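Local coordinates for N-acetylneuraminate lyase (PDB 5ZKA), which is a lyase of the dihydrodipicolinate synthetase family, whose members are built on a TIM barrel, at residues Y223-I228 with Q266-I271; S23-P28 with R45-K50. All blocks are in the same frame, centred on the assembly; numbering follows the deposited sequence.

Interaction 1 (Y223-I228 with Q266-I271)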
loop_
_atom_site.group_PDB
_atom_site.type_symbol
_atom_site.label_atom_id
_atom_site.label_comp_id
_atom_site.label_asym_id
_atom_site.label_seq_id
_atom_site.Cartn_x
_atom_site.Cartn_y
_atom_site.Cartn_z
ATOM N N TYR A 223 0.411 7.958 17.723
ATOM C CA TYR A 223 0.071 7.159 18.886
ATOM C C TYR A 223 0.278 7.938 20.178
ATOM O O TYR A 223 -0.238 7.518 21.219
ATOM C CB TYR A 223 0.886 5.857 18.873
ATOM C CG TYR A 223 0.766 5.103 17.555
ATOM C CD1 TYR A 223 -0.404 5.164 16.794
ATOM C CD2 TYR A 223 1.830 4.377 17.045
ATOM C CE1 TYR A 223 -0.512 4.496 15.566
ATOM C CE2 TYR A 223 1.730 3.707 15.818
ATOM C CZ TYR A 223 0.564 3.767 15.090
ATOM O OH TYR A 223 0.477 3.102 13.881
ATOM N N ASN A 224 0.996 9.072 20.120
ATOM C CA ASN A 224 1.102 9.961 21.277
ATOM C C ASN A 224 -0.276 10.420 21.752
ATOM O O ASN A 224 -0.455 10.720 22.936
ATOM C CB ASN A 224 1.954 11.191 20.938
ATOM C CG ASN A 224 3.453 10.888 20.867
ATOM O OD1 ASN A 224 4.137 10.848 21.887
ATOM N ND2 ASN A 224 3.972 10.698 19.645
ATOM N N ILE A 225 -1.246 10.510 20.843
ATOM C CA ILE A 225 -2.592 10.949 21.203
ATOM C C ILE A 225 -3.678 9.975 20.783
ATOM O O ILE A 225 -4.811 10.061 21.304
ATOM C CB ILE A 225 -2.878 12.345 20.604
ATOM C CG1 ILE A 225 -2.678 12.310 19.082
ATOM C CG2 ILE A 225 -1.972 13.401 21.228
ATOM C CD1 ILE A 225 -3.243 13.534 18.369
ATOM N N ASN A 226 -3.421 9.058 19.846
ATOM C CA ASN A 226 -4.444 8.144 19.339
ATOM C C ASN A 226 -4.048 6.681 19.544
ATOM O O ASN A 226 -4.484 5.798 18.797
ATOM C CB ASN A 226 -4.730 8.430 17.863
ATOM C CG ASN A 226 -5.981 7.724 17.365
ATOM O OD1 ASN A 226 -7.030 7.743 18.024
ATOM N ND2 ASN A 226 -5.872 7.082 16.198
ATOM N N GLY A 227 -3.234 6.412 20.573
ATOM C CA GLY A 227 -2.733 5.065 20.799
ATOM C C GLY A 227 -3.792 4.046 21.182
ATOM O O GLY A 227 -3.606 2.847 20.949
ATOM N N ILE A 228 -4.893 4.491 21.806
ATOM C CA ILE A 228 -5.964 3.560 22.170
ATOM C C ILE A 228 -6.536 2.903 20.920
ATOM O O ILE A 228 -6.609 1.671 20.821
ATOM C CB ILE A 228 -7.060 4.277 22.980
ATOM C CG1 ILE A 228 -6.495 4.777 24.308
ATOM C CG2 ILE A 228 -8.271 3.350 23.232
ATOM C CD1 ILE A 228 -5.794 3.713 25.107
ATOM N N GLN A 266 2.818 20.306 15.059
ATOM C CA GLN A 266 2.126 21.339 15.823
ATOM C C GLN A 266 0.786 20.841 16.360
ATOM O O GLN A 266 0.386 21.198 17.473
ATOM C CB GLN A 266 1.918 22.581 14.952
ATOM C CG GLN A 266 3.210 23.287 14.531
ATOM C CD GLN A 266 3.781 22.768 13.214
ATOM O OE1 GLN A 266 3.386 21.702 12.718
ATOM N NE2 GLN A 266 4.727 23.520 12.643
ATOM N N THR A 267 0.071 20.024 15.584
ATOM C CA THR A 267 -1.277 19.621 15.990
ATOM C C THR A 267 -1.234 18.542 17.061
ATOM O O THR A 267 -2.017 18.584 18.018
ATOM C CB THR A 267 -2.070 19.149 14.766
ATOM O OG1 THR A 267 -2.239 20.262 13.880
ATOM C CG2 THR A 267 -3.464 18.629 15.163
ATOM N N ILE A 268 -0.311 17.581 16.940
ATOM C CA ILE A 268 -0.146 16.594 18.007
ATOM C C ILE A 268 0.220 17.290 19.314
ATOM O O ILE A 268 -0.353 17.002 20.376
ATOM C CB ILE A 268 0.897 15.530 17.611
ATOM C CG1 ILE A 268 0.397 14.735 16.390
ATOM C CG2 ILE A 268 1.201 14.602 18.808
ATOM C CD1 ILE A 268 1.416 13.794 15.785
ATOM N N LYS A 269 1.159 18.242 19.254
ATOM C CA LYS A 269 1.535 18.962 20.471
ATOM C C LYS A 269 0.371 19.788 21.006
ATOM O O LYS A 269 0.178 19.876 22.229
ATOM C CB LYS A 269 2.755 19.843 20.210
ATOM C CG LYS A 269 4.017 19.033 20.002
ATOM C CD LYS A 269 5.267 19.874 20.178
ATOM C CE LYS A 269 6.522 19.022 20.011
ATOM N NZ LYS A 269 7.763 19.843 19.944
ATOM N N GLU A 270 -0.428 20.389 20.114
ATOM C CA GLU A 270 -1.569 21.173 20.582
ATOM C C GLU A 270 -2.623 20.287 21.239
ATOM O O GLU A 270 -3.214 20.670 22.254
ATOM C CB GLU A 270 -2.180 21.970 19.427
ATOM C CG GLU A 270 -3.329 22.904 19.837
ATOM C CD GLU A 270 -2.892 24.058 20.745
ATOM O OE1 GLU A 270 -1.672 24.300 20.898
ATOM O OE2 GLU A 270 -3.784 24.732 21.298
ATOM N N ILE A 271 -2.878 19.103 20.677
ATOM C CA ILE A 271 -3.856 18.199 21.277
ATOM C C ILE A 271 -3.356 17.682 22.621
ATOM O O ILE A 271 -4.136 17.511 23.567
ATOM C CB ILE A 271 -4.174 17.052 20.298
ATOM C CG1 ILE A 271 -4.926 17.614 19.089
ATOM C CG2 ILE A 271 -5.005 15.969 20.989
ATOM C CD1 ILE A 271 -5.261 16.596 18.010
#

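Interaction 2 (S23-P28 with R45-K50)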
loop_
_atom_site.group_PDB
_atom_site.type_symbol
_atom_site.label_atom_id
_atom_site.label_comp_id
_atom_site.label_asym_id
_atom_site.label_seq_id
_atom_site.Cartn_x
_atom_site.Cartn_y
_atom_site.Cartn_z
ATOM N N SER A 23 4.891 4.512 20.521
ATOM C CA SER A 23 4.834 5.927 20.179
ATOM C C SER A 23 6.227 6.421 19.816
ATOM O O SER A 23 7.185 6.183 20.556
ATOM C CB SER A 23 4.301 6.756 21.349
ATOM O OG SER A 23 2.892 6.622 21.473
ATOM N N ALA A 24 6.336 7.120 18.691
ATOM C CA ALA A 24 7.542 7.886 18.401
ATOM C C ALA A 24 7.471 9.122 19.271
ATOM O O ALA A 24 6.693 10.047 19.006
ATOM C CB ALA A 24 7.637 8.235 16.918
ATOM N N LEU A 25 8.248 9.101 20.347
ATOM C CA LEU A 25 8.087 10.048 21.433
ATOM C C LEU A 25 8.341 11.477 20.971
ATOM O O LEU A 25 9.400 11.793 20.427
ATOM C CB LEU A 25 9.040 9.669 22.564
ATOM C CG LEU A 25 8.930 10.498 23.839
ATOM C CD1 LEU A 25 7.577 10.234 24.491
ATOM C CD2 LEU A 25 10.073 10.152 24.785
ATOM N N MET A 26 7.365 12.348 21.200
ATOM C CA MET A 26 7.566 13.766 20.947
ATOM C C MET A 26 8.281 14.419 22.119
ATOM O O MET A 26 8.181 13.974 23.268
ATOM C CB MET A 26 6.233 14.460 20.709
ATOM C CG MET A 26 5.457 13.830 19.574
ATOM S SD MET A 26 4.620 15.049 18.566
ATOM C CE MET A 26 5.975 16.015 17.913
ATOM N N VAL A 27 8.996 15.499 21.823
ATOM C CA VAL A 27 9.838 16.181 22.796
ATOM C C VAL A 27 9.392 17.631 22.870
ATOM O O VAL A 27 9.265 18.283 21.830
ATOM C CB VAL A 27 11.333 16.099 22.441
ATOM C CG1 VAL A 27 12.161 16.899 23.462
ATOM C CG2 VAL A 27 11.769 14.647 22.407
ATOM N N PRO A 28 9.119 18.170 24.066
ATOM C CA PRO A 28 8.759 19.584 24.168
ATOM C C PRO A 28 9.991 20.455 24.326
ATOM O O PRO A 28 10.857 20.201 25.175
ATOM C CB PRO A 28 7.859 19.628 25.411
ATOM C CG PRO A 28 8.361 18.520 26.271
ATOM C CD PRO A 28 8.920 17.452 25.336
ATOM N N ARG A 45 4.768 10.040 30.576
ATOM C CA ARG A 45 3.731 9.506 31.456
ATOM C C ARG A 45 2.400 9.349 30.722
ATOM O O ARG A 45 1.704 8.343 30.895
ATOM C CB ARG A 45 3.563 10.400 32.689
ATOM C CG ARG A 45 4.726 10.331 33.670
ATOM C CD ARG A 45 4.456 9.394 34.863
ATOM N NE ARG A 45 4.173 8.014 34.453
ATOM C CZ ARG A 45 5.101 7.108 34.154
ATOM N NH1 ARG A 45 6.389 7.425 34.203
ATOM N NH2 ARG A 45 4.744 5.882 33.789
ATOM N N TYR A 46 2.036 10.323 29.884
ATOM C CA TYR A 46 0.793 10.210 29.123
ATOM C C TYR A 46 0.811 8.988 28.209
ATOM O O TYR A 46 -0.166 8.233 28.149
ATOM C CB TYR A 46 0.565 11.486 28.312
ATOM C CG TYR A 46 -0.798 11.582 27.666
ATOM C CD1 TYR A 46 -1.915 11.942 28.410
ATOM C CD2 TYR A 46 -0.963 11.346 26.308
ATOM C CE1 TYR A 46 -3.167 12.037 27.814
ATOM C CE2 TYR A 46 -2.198 11.438 25.712
ATOM C CZ TYR A 46 -3.300 11.784 26.470
ATOM O OH TYR A 46 -4.532 11.880 25.860
ATOM N N ASN A 47 1.921 8.765 27.497
ATOM C CA ASN A 47 2.003 7.615 26.598
ATOM C C ASN A 47 1.881 6.295 27.353
ATOM O O ASN A 47 1.158 5.384 26.928
ATOM C CB ASN A 47 3.314 7.659 25.815
ATOM C CG ASN A 47 3.195 8.479 24.564
ATOM O OD1 ASN A 47 2.601 8.034 23.582
ATOM N ND2 ASN A 47 3.738 9.690 24.591
ATOM N N ILE A 48 2.599 6.159 28.465
ATOM C CA ILE A 48 2.600 4.887 29.179
ATOM C C ILE A 48 1.274 4.681 29.908
ATOM O O ILE A 48 0.679 3.596 29.856
ATOM C CB ILE A 48 3.787 4.824 30.155
ATOM C CG1 ILE A 48 5.116 4.894 29.397
ATOM C CG2 ILE A 48 3.701 3.568 31.013
ATOM C CD1 ILE A 48 6.321 5.133 30.329
ATOM N N ASP A 49 0.806 5.710 30.617
ATOM C CA ASP A 49 -0.329 5.544 31.520
ATOM C C ASP A 49 -1.683 5.686 30.834
ATOM O O ASP A 49 -2.654 5.056 31.271
ATOM C CB ASP A 49 -0.261 6.557 32.672
ATOM C CG ASP A 49 1.014 6.436 33.503
ATOM O OD1 ASP A 49 1.686 5.383 33.456
ATOM O OD2 ASP A 49 1.336 7.411 34.220
ATOM N N LYS A 50 -1.792 6.520 29.802
ATOM C CA LYS A 50 -3.088 6.782 29.179
ATOM C C LYS A 50 -3.219 6.201 27.782
ATOM O O LYS A 50 -4.269 5.639 27.451
ATOM C CB LYS A 50 -3.359 8.292 29.130
ATOM C CG LYS A 50 -3.388 8.968 30.515
ATOM C CD LYS A 50 -4.400 8.326 31.444
ATOM C CE LYS A 50 -4.269 8.882 32.860
ATOM N NZ LYS A 50 -5.224 8.253 33.832
#

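Interaction 1 (Y223-I228 with Q266-I271)
I225 places CG1 between its backbone N and carbonyl carbon (chi1 56°), leaving CG2 beside the N, and an extended outer torsion carries CD1 on toward I271. I268 and I271 share the other setting, with CG1 anti to the carbonyl carbon and CG2 anti to the N, so that each can offer its CG2 methyl to helix 223-237. I225 is the hub. Its CD1 meets I271 CD1 at 3.7 Å and lies 4.0 Å from I271 CG2, the two side chains crossing at about a right angle. The second branch, I225 CG2, fills the angle between the two partners, 4.0 Å from I271 CG2 and 4.2 Å from I268 CG2. N224 adds just its CB, 4.1 Å from I268 CG2; its amide turns elsewhere, and ND2 is hydrogen-bonded to S221 O. No hydrogen bond links the two segments, so branched aliphatic packing carries the contact. It is buried, with I259 of helix 242-262 lying against I225 and H301 of helix 291-304 against I271. The axes of the two short helical segments come within 9.7 Å at a crossing angle of 66°. The arrangement joins helix 223-237, which follows strand 217-220, the last barrel strand along the chain, to helix 264-274, one of the C-terminal helices that the dihydrodipicolinate synthetase family adds to its TIM barrel.

Interaction 2 (S23-P28 with R45-K50)
N47 lays its amide oxygen against the CB-OG end of S23, with OD1 3.1 Å from S23 CB and 2.6 Å from S23 OG. The hydroxyl of S23 donates to this oxygen in a short hydrogen bond, approaching from above the amide plane, 36° out of it, and missing the lone pair. With OG anti to its carbonyl carbon (chi1 -77°), beside the backbone N, S23 points its hydroxyl at the helix. The other end of the same amide faces L25, whose CD1 packs at 3.9 Å from N47 ND2; the hydrogen bonds of that nitrogen go to I43 O, one turn back in the helix, and to N224 OD1, so the flat group is held from both ends. The contact lies within the first beta-alpha-beta unit of the TIM barrel, strand 20-24, helix 37-49 and strand 55-58, and ties the strand's C-terminal end to the last turns of the helix that follows it. Farther out on that helix, R45 grips D49 side-on in a salt bridge, NE to OD2 at 2.9 Å and NH2 to OD1 at 3.1 Å, both oxygens nearly in the guanidinium plane; R45 NH1 reaches on to E83.

From the N terminus, interaction 2 comes first: strand 20-24 runs into the loop at 25-28, and helix 37-49 returns to it, closing a short local loop. The chain then lays down the remaining strands of the barrel before interaction 1 opens at residues 223-228, the start of the helix after strand 217-220, and closes through helix 242-262 at residues 266-271. The two are in series, neither nested nor crossed, yet their centres lie only 9 Å apart. Strands 20-24 and 217-220 are sheet neighbours, where the first and last strands in chain order close the barrel. There N224 ND2 probably bonds A24 O, and K269 NZ probably bonds V27 O, fastening the end of the first strand and the loop after it to both helices of interaction 1.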